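Local coordinates for putative hemin transport system, substrate-binding protein (Burkholderia cenocepacia J2315, PDB 5GIZ) that binds heme in the periplasm and probably delivers it to an inner-membrane ABC transporter for uptake into the cell, at residues T18-G23 and Y30-A35; T93-R98 and T109-A114; T159-L164 and A225-G230; F154-T159 and D189-L194. All blocks are in the same frame, centred on the assembly; numbering follows the deposited sequence.

Overall arrangement
The chain folds into two lobes joined by the long helix 118-141, as in other periplasmic binding proteins for heme and siderophores. Contacts 1 and 2 come first in the chain and lie in the N-terminal lobe. Their centres are about 13 Å apart. They use the two outermost strands of one parallel sheet, 30-35 and 91-94, and touch each other where Val111 meets helix 13-23. Contacts 3 and 4 lie in the C-terminal lobe with centres about 10 Å apart. They share Thr159, use one mixed sheet, and their segments alternate along the chain. Contacts 1 and 3 are about 39 Å apart between centres. Heme-binding residues come from both lobes, consistent with a heme site between them.

Contact 1: T18-G23 and Y30-A35; sequences TAFALG and YRLVGA
Leu32 sends its CD1 methyl over one face of the Phe20 ring. In the conformer described, CD1 of Leu32 lies 3.5 Å from the Phe20 ring centroid and 19° off the ring normal. This is a CH-pi contact, displaced toward CE1 and CZ. Leu32 also has a second conformer, so the exact closeness is doubtful. The same methyl lies 4.0 Å from Ala19 CB, and Leu32 CD2 is about as near to that CB. Ala19 thus meets the fork of the leucine.

The polar part is a water bridge. Tyr30 OH donates to a water at 2.5 Å, and this water donates to Ala19 O at 2.6 Å. The water sits at the edge of the tyrosine ring, in its plane. Tyr30 OH itself is 3.9 Å from Ala19 O. The tyrosine has CG between its backbone N and carbonyl carbon (chi1 60°), which sends the ring from the strand toward helix 13-23. Leu22 CB is 4.1 Å from Tyr30 OH.

Helix 13-23 and strand 30-35 belong to a beta-alpha-beta unit that starts with strand 6-11. The axes of the two short segments run nearly antiparallel, at 146° between their N-to-C directions, and approach to 10.3 Å. Val8 and Val10 of strand 6-11 touch Tyr30 and Leu32, and Leu115 also touches Tyr30. Ala19 O additionally accepts a bond from Leu22 N, 3.2 Å away. This helix carbonyl therefore has two donors, and a single ordered water joins the tyrosine hydroxyl to the helix backbone across a largely apolar interface.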
loop_
_atom_site.group_PDB
_atom_site.type_symbol
_atom_site.label_atom_id
_atom_site.label_comp_id
_atom_site.label_asym_id
_atom_site.label_seq_id
_atom_site.Cartn_x
_atom_site.Cartn_y
_atom_site.Cartn_z
ATOM N N THR A 18 -7.555 8.107 -2.223
ATOM C CA THR A 18 -7.343 9.527 -2.426
ATOM C C THR A 18 -8.582 10.193 -2.998
ATOM O O THR A 18 -9.069 11.200 -2.478
ATOM C CB THR A 18 -6.142 9.707 -3.345
ATOM O OG1 THR A 18 -4.951 9.135 -2.765
ATOM C CG2 THR A 18 -5.858 11.188 -3.646
ATOM N N ALA A 19 -9.137 9.582 -4.035
ATOM C CA ALA A 19 -10.350 10.129 -4.605
ATOM C C ALA A 19 -11.467 10.245 -3.604
ATOM O O ALA A 19 -12.125 11.286 -3.484
ATOM C CB ALA A 19 -10.794 9.325 -5.797
ATOM N N PHE A 20 -11.725 9.182 -2.850
ATOM C CA PHE A 20 -12.818 9.253 -1.909
ATOM C C PHE A 20 -12.531 10.269 -0.829
ATOM O O PHE A 20 -13.460 10.898 -0.373
ATOM C CB PHE A 20 -13.209 7.862 -1.352
ATOM C CG PHE A 20 -14.022 7.034 -2.314
ATOM C CD1 PHE A 20 -15.290 7.390 -2.666
ATOM C CD2 PHE A 20 -13.464 5.951 -2.920
ATOM C CE1 PHE A 20 -16.015 6.638 -3.596
ATOM C CE2 PHE A 20 -14.194 5.161 -3.787
ATOM C CZ PHE A 20 -15.433 5.535 -4.176
ATOM N N ALA A 21 -11.254 10.450 -0.435
ATOM C CA ALA A 21 -10.874 11.361 0.650
ATOM C C ALA A 21 -11.093 12.845 0.283
ATOM O O ALA A 21 -11.168 13.692 1.157
ATOM C CB ALA A 21 -9.417 11.123 1.038
ATOM N N LEU A 22 -11.169 13.138 -1.000
ATOM C CA LEU A 22 -11.416 14.498 -1.472
ATOM C C LEU A 22 -12.866 14.932 -1.327
ATOM O O LEU A 22 -13.118 16.132 -1.214
ATOM C CB LEU A 22 -10.974 14.679 -2.937
ATOM C CG LEU A 22 -9.463 14.536 -3.159
ATOM C CD1 LEU A 22 -9.156 14.255 -4.621
ATOM C CD2 LEU A 22 -8.759 15.807 -2.703
ATOM N N GLY A 23 -13.813 14.000 -1.337
ATOM C CA GLY A 23 -15.220 14.344 -1.040
ATOM C C GLY A 23 -16.259 13.353 -1.527
ATOM O O GLY A 23 -17.188 13.731 -2.233
ATOM N N TYR A 30 -17.749 14.816 -10.554
ATOM C CA TYR A 30 -17.400 13.443 -10.952
ATOM C C TYR A 30 -18.096 12.417 -10.085
ATOM O O TYR A 30 -18.535 12.709 -8.972
ATOM C CB TYR A 30 -15.879 13.192 -10.855
ATOM C CG TYR A 30 -15.361 13.387 -9.454
ATOM C CD1 TYR A 30 -15.396 12.362 -8.521
ATOM C CD2 TYR A 30 -14.887 14.626 -9.050
ATOM C CE1 TYR A 30 -14.944 12.563 -7.237
ATOM C CE2 TYR A 30 -14.430 14.834 -7.780
ATOM C CZ TYR A 30 -14.447 13.812 -6.870
ATOM O OH TYR A 30 -14.000 14.052 -5.580
ATOM N N ARG A 31 -18.173 11.199 -10.605
ATOM C CA ARG A 31 -18.677 10.040 -9.866
ATOM C C ARG A 31 -17.759 8.867 -10.147
ATOM O O ARG A 31 -17.417 8.605 -11.310
ATOM C CB ARG A 31 -20.116 9.716 -10.339
ATOM C CG ARG A 31 -21.106 10.841 -10.080
ATOM C CD ARG A 31 -22.398 10.750 -10.872
ATOM N NE ARG A 31 -22.262 11.181 -12.262
ATOM C CZ ARG A 31 -22.395 10.389 -13.315
ATOM N NH1 ARG A 31 -22.660 9.091 -13.136
ATOM N NH2 ARG A 31 -22.265 10.894 -14.548
ATOM N N LEU A 32 -17.305 8.171 -9.108
ATOM C CA LEU A 32 -16.502 6.989 -9.277
ATOM C C LEU A 32 -17.456 5.825 -9.589
ATOM O O LEU A 32 -18.427 5.643 -8.862
ATOM C CB LEU A 32 -15.684 6.737 -8.018
ATOM C CG LEU A 32 -14.875 7.999 -7.642
ATOM C CD1 LEU A 32 -14.560 8.128 -6.162
ATOM C CD2 LEU A 32 -13.603 8.046 -8.462
ATOM N N VAL A 33 -17.184 5.095 -10.663
ATOM C CA VAL A 33 -18.083 4.050 -11.159
ATOM C C VAL A 33 -17.470 2.663 -11.288
ATOM O O VAL A 33 -18.197 1.696 -11.545
ATOM C CB VAL A 33 -18.677 4.467 -12.538
ATOM C CG1 VAL A 33 -19.393 5.814 -12.439
ATOM C CG2 VAL A 33 -17.622 4.444 -13.645
ATOM N N GLY A 34 -16.152 2.534 -11.111
ATOM C CA GLY A 34 -15.503 1.256 -11.235
ATOM C C GLY A 34 -14.080 1.385 -10.707
ATOM O O GLY A 34 -13.552 2.517 -10.523
ATOM N N ALA A 35 -13.479 0.232 -10.457
ATOM C CA ALA A 35 -12.119 0.111 -9.909
ATOM C C ALA A 35 -11.553 -1.265 -10.176
ATOM O O ALA A 35 -12.246 -2.154 -10.651
ATOM C CB ALA A 35 -12.139 0.361 -8.411
HETATM O O HOH W 1 -14.446 12.334 -3.840
#

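Contact 2: T93-R98 and T109-A114; sequences TTFDER and TGVAQA
Phe95 drives the edge of its ring into the backbone of helix 101-114 at Gly110. Ring atom CE2 of Phe95 is 3.5 Å from Gly110 C, and Gly110 CA lies in the plane of the ring. Gly110 has no side chain, which is what lets the ring come so close to the helix. Phe95 CE2 is also 3.6 Å from Val111 N, which approaches obliquely.

The apolar side-chain contact is with Val111. Its CG2 methyl is 3.7 Å from Phe95 CZ, and the two side chains cross at about a right angle. Phe95 CG is anti to its own carbonyl carbon (chi1 -68°), which turns the ring in toward the helix.

Phe95 comes directly after strand 91-94, an outermost strand of the parallel sheet in the N-terminal lobe. Its backbone pairs with Ala72 of strand 69-72, continuing the sheet bonding. The chain then runs through a loop into helix 101-114, which packs back against the sheet. Leu71 of strand 69-72 and Leu15 of helix 13-23 touch both Phe95 and Val111, and Leu22 also touches Val111.

Polar bonds tie the connecting loop to helix 101-114: Glu97 forms a salt bridge to Lys107, and Arg98 N bonds to Ser103 OG.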
loop_
_atom_site.group_PDB
_atom_site.type_symbol
_atom_site.label_atom_id
_atom_site.label_comp_id
_atom_site.label_asym_id
_atom_site.label_seq_id
_atom_site.Cartn_x
_atom_site.Cartn_y
_atom_site.Cartn_z
ATOM N N THR A 93 -4.888 8.816 -16.972
ATOM C CA THR A 93 -3.855 9.602 -16.313
ATOM C C THR A 93 -3.179 8.682 -15.330
ATOM O O THR A 93 -3.795 8.120 -14.425
ATOM C CB THR A 93 -4.487 10.832 -15.674
ATOM O OG1 THR A 93 -5.138 11.596 -16.730
ATOM C CG2 THR A 93 -3.479 11.677 -14.925
ATOM N N THR A 94 -1.860 8.563 -15.482
ATOM C CA THR A 94 -1.074 7.614 -14.754
ATOM C C THR A 94 -0.243 8.304 -13.690
ATOM O O THR A 94 0.292 9.396 -13.921
ATOM C CB THR A 94 -0.221 6.792 -15.735
ATOM O OG1 THR A 94 -1.099 6.146 -16.659
ATOM C CG2 THR A 94 0.512 5.732 -15.062
ATOM N N PHE A 95 -0.134 7.680 -12.526
ATOM C CA PHE A 95 0.572 8.243 -11.376
ATOM C C PHE A 95 1.860 7.474 -11.137
ATOM O O PHE A 95 1.982 6.312 -11.504
ATOM C CB PHE A 95 -0.394 8.229 -10.152
ATOM C CG PHE A 95 -1.526 9.187 -10.322
ATOM C CD1 PHE A 95 -2.638 8.850 -11.075
ATOM C CD2 PHE A 95 -1.478 10.463 -9.785
ATOM C CE1 PHE A 95 -3.676 9.748 -11.335
ATOM C CE2 PHE A 95 -2.499 11.369 -10.048
ATOM C CZ PHE A 95 -3.618 11.014 -10.800
ATOM N N ASP A 96 2.821 8.101 -10.475
ATOM C CA ASP A 96 4.047 7.380 -10.130
ATOM C C ASP A 96 3.917 6.843 -8.718
ATOM O O ASP A 96 3.007 7.209 -7.986
ATOM C CB ASP A 96 5.291 8.260 -10.226
ATOM C CG ASP A 96 5.536 8.776 -11.613
ATOM O OD1 ASP A 96 5.695 7.968 -12.573
ATOM O OD2 ASP A 96 5.580 10.017 -11.728
ATOM N N GLU A 97 4.812 5.932 -8.390
ATOM C CA GLU A 97 4.915 5.337 -7.078
ATOM C C GLU A 97 6.401 5.292 -6.713
ATOM O O GLU A 97 7.192 4.589 -7.378
ATOM C CB GLU A 97 4.356 3.928 -7.048
ATOM C CG GLU A 97 4.534 3.341 -5.669
ATOM C CD GLU A 97 3.787 4.145 -4.612
ATOM O OE1 GLU A 97 2.547 3.934 -4.546
ATOM O OE2 GLU A 97 4.401 4.927 -3.844
ATOM N N ARG A 98 6.768 6.066 -5.702
ATOM C CA ARG A 98 8.132 6.064 -5.221
ATOM C C ARG A 98 8.287 5.613 -3.763
ATOM O O ARG A 98 9.382 5.644 -3.175
ATOM C CB ARG A 98 8.669 7.444 -5.389
ATOM C CG ARG A 98 8.308 7.988 -6.779
ATOM C CD ARG A 98 9.338 8.912 -7.227
ATOM N NE ARG A 98 9.076 9.459 -8.568
ATOM C CZ ARG A 98 9.806 9.231 -9.644
ATOM N NH1 ARG A 98 10.883 8.461 -9.612
ATOM N NH2 ARG A 98 9.476 9.841 -10.765
ATOM N N THR A 109 -2.404 15.835 -4.850
ATOM C CA THR A 109 -2.541 17.003 -5.694
ATOM C C THR A 109 -2.873 16.593 -7.129
ATOM O O THR A 109 -3.648 17.289 -7.816
ATOM C CB THR A 109 -1.248 17.878 -5.667
ATOM O OG1 THR A 109 -0.098 17.162 -6.127
ATOM C CG2 THR A 109 -1.032 18.365 -4.249
ATOM N N GLY A 110 -2.279 15.494 -7.597
ATOM C CA GLY A 110 -2.518 14.973 -8.946
ATOM C C GLY A 110 -3.944 14.483 -9.191
ATOM O O GLY A 110 -4.573 14.760 -10.212
ATOM N N VAL A 111 -4.467 13.710 -8.243
ATOM C CA VAL A 111 -5.818 13.226 -8.377
ATOM C C VAL A 111 -6.756 14.463 -8.281
ATOM O O VAL A 111 -7.670 14.601 -9.059
ATOM C CB VAL A 111 -6.147 12.164 -7.291
ATOM C CG1 VAL A 111 -7.657 11.921 -7.213
ATOM C CG2 VAL A 111 -5.373 10.884 -7.594
ATOM N N ALA A 112 -6.494 15.397 -7.347
ATOM C CA ALA A 112 -7.382 16.562 -7.228
ATOM C C ALA A 112 -7.386 17.416 -8.526
ATOM O O ALA A 112 -8.443 17.921 -8.957
ATOM C CB ALA A 112 -6.983 17.417 -6.031
ATOM N N GLN A 113 -6.221 17.530 -9.160
ATOM C CA GLN A 113 -6.123 18.208 -10.453
ATOM C C GLN A 113 -6.940 17.492 -11.522
ATOM O O GLN A 113 -7.722 18.135 -12.233
ATOM C CB GLN A 113 -4.678 18.281 -10.943
ATOM C CG GLN A 113 -4.531 18.821 -12.390
ATOM C CD GLN A 113 -5.010 20.250 -12.600
ATOM O OE1 GLN A 113 -5.481 20.610 -13.696
ATOM N NE2 GLN A 113 -4.875 21.086 -11.576
ATOM N N ALA A 114 -6.759 16.164 -11.634
ATOM C CA ALA A 114 -7.428 15.378 -12.667
ATOM C C ALA A 114 -8.938 15.475 -12.534
ATOM O O ALA A 114 -9.658 15.453 -13.540
ATOM C CB ALA A 114 -6.990 13.926 -12.610
#

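Contact 3: T159-L164 and A225-G230; sequences TGTQAL and ATPGFG
Thr161 sits at the tip of a beta hairpin and packs against Pro227 in the loop between helices 220-225 and 233-237. The hairpin joins strands 151-159 and 162-166 through a type II' turn from Thr159 to Gln162. Gly160 has positive phi there, as this turn favours.

The closer part lies near the turn. Thr161 CB is 3.6 Å from Pro227 CD and about as near to Pro227 CG. The two side chains cross at about a right angle. Both residues are exposed, so this packing lies at the solvent side. Just inward, Thr226 CG2 is 3.4 Å from Thr161 O. This methyl is anti to the Thr226 backbone N and faces the hairpin.

The deeper part is buried, and its one pair is slightly longer. Ala163 CB meets the edge of the Phe229 ring near its plane, 4.1 Å from CZ. Leu153 and Leu194 also touch the ring. The loop turns tightly around Pro227 and Gly228, and Phe229 N bonds to Thr226 O at 2.9 Å. No hydrogen bond crosses between the segments. The polar end of Thr226 is held elsewhere: OG1 is hydrogen-bonded to Leu223 O and to NE2 of His158, a heme-binding residue.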
loop_
_atom_site.group_PDB
_atom_site.type_symbol
_atom_site.label_atom_id
_atom_site.label_comp_id
_atom_site.label_asym_id
_atom_site.label_seq_id
_atom_site.Cartn_x
_atom_site.Cartn_y
_atom_site.Cartn_z
ATOM N N THR A 159 5.488 -19.556 -0.940
ATOM C CA THR A 159 5.231 -20.665 -1.855
ATOM C C THR A 159 5.742 -21.918 -1.160
ATOM O O THR A 159 6.963 -22.118 -1.039
ATOM C CB THR A 159 5.949 -20.466 -3.196
ATOM O OG1 THR A 159 5.491 -19.270 -3.840
ATOM C CG2 THR A 159 5.649 -21.634 -4.120
ATOM N N GLY A 160 4.829 -22.750 -0.651
ATOM C CA GLY A 160 5.242 -23.883 0.166
ATOM C C GLY A 160 5.925 -23.397 1.426
ATOM O O GLY A 160 5.447 -22.472 2.083
ATOM N N THR A 161 7.066 -23.995 1.734
ATOM C CA THR A 161 7.824 -23.628 2.929
ATOM C C THR A 161 8.708 -22.384 2.740
ATOM O O THR A 161 9.424 -22.012 3.671
ATOM C CB THR A 161 8.734 -24.783 3.405
ATOM O OG1 THR A 161 9.712 -25.109 2.396
ATOM C CG2 THR A 161 7.902 -26.026 3.766
ATOM N N GLN A 162 8.674 -21.750 1.564
ATOM C CA GLN A 162 9.555 -20.596 1.287
ATOM C C GLN A 162 8.832 -19.264 1.273
ATOM O O GLN A 162 7.975 -19.021 0.445
ATOM C CB GLN A 162 10.326 -20.786 -0.006
ATOM C CG GLN A 162 11.472 -19.812 -0.134
ATOM C CD GLN A 162 12.487 -20.277 -1.149
ATOM O OE1 GLN A 162 13.696 -20.251 -0.891
ATOM N NE2 GLN A 162 12.004 -20.691 -2.311
ATOM N N ALA A 163 9.279 -18.348 2.144
ATOM C CA ALA A 163 8.689 -17.024 2.193
ATOM C C ALA A 163 9.248 -16.146 1.089
ATOM O O ALA A 163 10.459 -16.239 0.762
ATOM C CB ALA A 163 9.002 -16.367 3.526
ATOM N N LEU A 164 8.407 -15.280 0.555
ATOM C CA LEU A 164 8.836 -14.207 -0.360
ATOM C C LEU A 164 8.942 -12.923 0.475
ATOM O O LEU A 164 7.960 -12.540 1.109
ATOM C CB LEU A 164 7.803 -14.059 -1.472
ATOM C CG LEU A 164 8.175 -13.098 -2.595
ATOM C CD1 LEU A 164 9.207 -13.749 -3.501
ATOM C CD2 LEU A 164 6.955 -12.689 -3.393
ATOM N N ALA A 225 6.651 -21.758 12.380
ATOM C CA ALA A 225 7.184 -23.075 12.033
ATOM C C ALA A 225 7.789 -23.154 10.628
ATOM O O ALA A 225 8.408 -24.165 10.280
ATOM C CB ALA A 225 6.083 -24.084 12.162
ATOM N N THR A 226 7.600 -22.126 9.817
ATOM C CA THR A 226 8.306 -21.988 8.526
ATOM C C THR A 226 9.804 -22.319 8.738
ATOM O O THR A 226 10.418 -21.850 9.718
ATOM C CB THR A 226 8.168 -20.553 7.967
ATOM O OG1 THR A 226 6.794 -20.279 7.707
ATOM C CG2 THR A 226 8.970 -20.361 6.629
ATOM N N PRO A 227 10.404 -23.144 7.857
ATOM C CA PRO A 227 11.800 -23.529 8.087
ATOM C C PRO A 227 12.687 -22.335 8.285
ATOM O O PRO A 227 12.642 -21.381 7.506
ATOM C CB PRO A 227 12.156 -24.289 6.810
ATOM C CG PRO A 227 10.883 -24.944 6.420
ATOM C CD PRO A 227 9.818 -23.924 6.758
ATOM N N GLY A 228 13.430 -22.345 9.398
ATOM C CA GLY A 228 14.395 -21.320 9.669
ATOM C C GLY A 228 13.871 -20.232 10.591
ATOM O O GLY A 228 14.687 -19.530 11.170
ATOM N N PHE A 229 12.552 -20.063 10.695
ATOM C CA PHE A 229 12.013 -18.916 11.458
ATOM C C PHE A 229 12.189 -19.081 12.930
ATOM O O PHE A 229 12.406 -18.083 13.575
ATOM C CB PHE A 229 10.529 -18.638 11.178
ATOM C CG PHE A 229 10.287 -17.881 9.893
ATOM C CD1 PHE A 229 10.776 -18.348 8.674
ATOM C CD2 PHE A 229 9.614 -16.689 9.923
ATOM C CE1 PHE A 229 10.575 -17.620 7.505
ATOM C CE2 PHE A 229 9.410 -15.972 8.765
ATOM C CZ PHE A 229 9.883 -16.438 7.560
ATOM N N GLY A 230 12.097 -20.306 13.448
ATOM C CA GLY A 230 12.291 -20.532 14.894
ATOM C C GLY A 230 13.620 -20.063 15.417
ATOM O O GLY A 230 13.664 -19.443 16.486
#

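Contact 4: F154-T159 and D189-L194; sequences FVLNHT and DHYKPL
Leu156 lays its CD2 methyl over the centre of the Tyr191 ring. The distance from this methyl to the Tyr191 ring centroid is 3.8 Å, with CD2 11° off the ring normal, so this is a CH-pi contact. Leu156 CB reaches the same ring nearer its rim, 3.5 Å from Tyr191 CE1. The leucine has CG anti to its backbone N (chi1 -178°), which carries the branch out across the ring. The two side chains cross at about a right angle.

Phe154 meets the far end of the tyrosine. Its CE2 is 3.5 Å from Tyr191 OH, which approaches the phenylalanine ring obliquely. Phe154 CD2 lies near the plane of the tyrosine ring, at its edge, 4.2 Å from Tyr191 CE1.

Strands 151-159 and 191-193 are not neighbours in the mixed sheet of the C-terminal lobe. Strand 162-166 pairs antiparallel with both. The aromatic side chain therefore spans a strand, and Tyr191 also touches Ala166 on it. Leu156 and Asn157 both bond to Leu164, and their backbone angles fit a classic beta bulge.

Tyr191 and, on strand 151-159, His158 are heme-binding residues; no heme is bound in this apo chain. Phe154 is also packed by Leu208, Leu248 and Leu249, on strand 206-210 and helix 245-249.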
loop_
_atom_site.group_PDB
_atom_site.type_symbol
_atom_site.label_atom_id
_atom_site.label_comp_id
_atom_site.label_asym_id
_atom_site.label_seq_id
_atom_site.Cartn_x
_atom_site.Cartn_y
_atom_site.Cartn_z
ATOM N N PHE A 154 9.847 -8.374 6.448
ATOM C CA PHE A 154 8.526 -8.370 5.840
ATOM C C PHE A 154 8.324 -9.524 4.888
ATOM O O PHE A 154 9.019 -9.636 3.910
ATOM C CB PHE A 154 8.182 -7.043 5.103
ATOM C CG PHE A 154 6.786 -7.063 4.534
ATOM C CD1 PHE A 154 5.717 -6.969 5.359
ATOM C CD2 PHE A 154 6.558 -7.311 3.197
ATOM C CE1 PHE A 154 4.412 -7.055 4.898
ATOM C CE2 PHE A 154 5.240 -7.391 2.737
ATOM C CZ PHE A 154 4.203 -7.291 3.579
ATOM N N VAL A 155 7.382 -10.366 5.237
ATOM C CA VAL A 155 6.917 -11.458 4.404
ATOM C C VAL A 155 5.676 -11.020 3.639
ATOM O O VAL A 155 4.637 -10.738 4.254
ATOM C CB VAL A 155 6.525 -12.651 5.280
ATOM C CG1 VAL A 155 5.897 -13.768 4.424
ATOM C CG2 VAL A 155 7.764 -13.148 6.049
ATOM N N LEU A 156 5.764 -11.096 2.307
ATOM C CA LEU A 156 4.596 -10.856 1.469
ATOM C C LEU A 156 3.705 -12.096 1.413
ATOM O O LEU A 156 2.505 -12.019 1.612
ATOM C CB LEU A 156 5.039 -10.480 0.055
ATOM C CG LEU A 156 3.893 -10.147 -0.922
ATOM C CD1 LEU A 156 3.033 -9.005 -0.379
ATOM C CD2 LEU A 156 4.446 -9.823 -2.290
ATOM N N ASN A 157 4.328 -13.223 1.116
ATOM C CA ASN A 157 3.618 -14.470 0.940
ATOM C C ASN A 157 4.592 -15.640 1.010
ATOM O O ASN A 157 5.816 -15.461 1.225
ATOM C CB ASN A 157 2.833 -14.457 -0.394
ATOM C CG ASN A 157 3.727 -14.412 -1.609
ATOM O OD1 ASN A 157 4.682 -15.170 -1.722
ATOM N ND2 ASN A 157 3.398 -13.528 -2.547
ATOM N N HIS A 158 4.056 -16.856 0.827
ATOM C CA HIS A 158 4.840 -18.075 0.842
ATOM C C HIS A 158 4.497 -18.858 -0.400
ATOM O O HIS A 158 3.345 -18.842 -0.867
ATOM C CB HIS A 158 4.453 -18.980 2.015
ATOM C CG HIS A 158 4.969 -18.536 3.342
ATOM N ND1 HIS A 158 4.433 -17.468 4.024
ATOM C CD2 HIS A 158 5.937 -19.044 4.137
ATOM C CE1 HIS A 158 5.064 -17.320 5.178
ATOM N NE2 HIS A 158 5.968 -18.285 5.283
ATOM N N THR A 159 5.488 -19.556 -0.940
ATOM C CA THR A 159 5.231 -20.665 -1.855
ATOM C C THR A 159 5.742 -21.918 -1.160
ATOM O O THR A 159 6.963 -22.118 -1.039
ATOM C CB THR A 159 5.949 -20.466 -3.196
ATOM O OG1 THR A 159 5.491 -19.270 -3.840
ATOM C CG2 THR A 159 5.649 -21.634 -4.120
ATOM N N ASP A 189 17.031 -5.469 -4.317
ATOM C CA ASP A 189 15.786 -4.734 -4.516
ATOM C C ASP A 189 14.623 -5.679 -4.767
ATOM O O ASP A 189 14.810 -6.793 -5.271
ATOM C CB ASP A 189 15.911 -3.790 -5.701
ATOM C CG ASP A 189 16.944 -2.722 -5.455
ATOM O OD1 ASP A 189 17.262 -2.447 -4.270
ATOM O OD2 ASP A 189 17.476 -2.182 -6.445
ATOM N N HIS A 190 13.422 -5.179 -4.464
ATOM C CA HIS A 190 12.172 -5.845 -4.740
ATOM C C HIS A 190 12.032 -7.073 -3.901
ATOM O O HIS A 190 12.561 -7.107 -2.776
ATOM C CB HIS A 190 11.980 -6.060 -6.246
ATOM C CG HIS A 190 12.301 -4.823 -7.025
ATOM N ND1 HIS A 190 11.697 -3.613 -6.748
ATOM C CD2 HIS A 190 13.217 -4.580 -7.987
ATOM C CE1 HIS A 190 12.212 -2.683 -7.531
ATOM N NE2 HIS A 190 13.128 -3.246 -8.300
ATOM N N TYR A 191 11.233 -8.020 -4.354
ATOM C CA TYR A 191 10.945 -9.219 -3.573
ATOM C C TYR A 191 11.838 -10.356 -4.024
ATOM O O TYR A 191 12.134 -10.474 -5.218
ATOM C CB TYR A 191 9.452 -9.561 -3.703
ATOM C CG TYR A 191 8.552 -8.654 -2.879
ATOM C CD1 TYR A 191 8.355 -8.926 -1.541
ATOM C CD2 TYR A 191 7.893 -7.551 -3.431
ATOM C CE1 TYR A 191 7.544 -8.140 -0.768
ATOM C CE2 TYR A 191 7.081 -6.743 -2.648
ATOM C CZ TYR A 191 6.927 -7.054 -1.307
ATOM O OH TYR A 191 6.123 -6.328 -0.446
ATOM N N LYS A 192 12.275 -11.215 -3.109
ATOM C CA LYS A 192 13.019 -12.410 -3.475
ATOM C C LYS A 192 12.650 -13.552 -2.519
ATOM O O LYS A 192 12.326 -13.281 -1.342
ATOM C CB LYS A 192 14.528 -12.078 -3.492
ATOM C CG LYS A 192 15.453 -13.020 -2.740
ATOM C CD LYS A 192 16.741 -12.352 -2.249
ATOM C CE LYS A 192 17.561 -11.696 -3.336
ATOM N NZ LYS A 192 18.134 -12.714 -4.251
ATOM N N PRO A 193 12.640 -14.814 -3.013
ATOM C CA PRO A 193 12.463 -15.968 -2.123
ATOM C C PRO A 193 13.551 -16.029 -1.075
ATOM O O PRO A 193 14.745 -15.880 -1.398
ATOM C CB PRO A 193 12.540 -17.165 -3.071
ATOM C CG PRO A 193 12.021 -16.626 -4.360
ATOM C CD PRO A 193 12.560 -15.218 -4.439
ATOM N N LEU A 194 13.138 -16.238 0.168
ATOM C CA LEU A 194 14.024 -16.245 1.304
ATOM C C LEU A 194 14.668 -17.596 1.497
ATOM O O LEU A 194 13.979 -18.574 1.690
ATOM C CB LEU A 194 13.223 -15.895 2.567
ATOM C CG LEU A 194 13.972 -15.811 3.888
ATOM C CD1 LEU A 194 14.950 -14.642 3.958
ATOM C CD2 LEU A 194 12.930 -15.787 5.021
#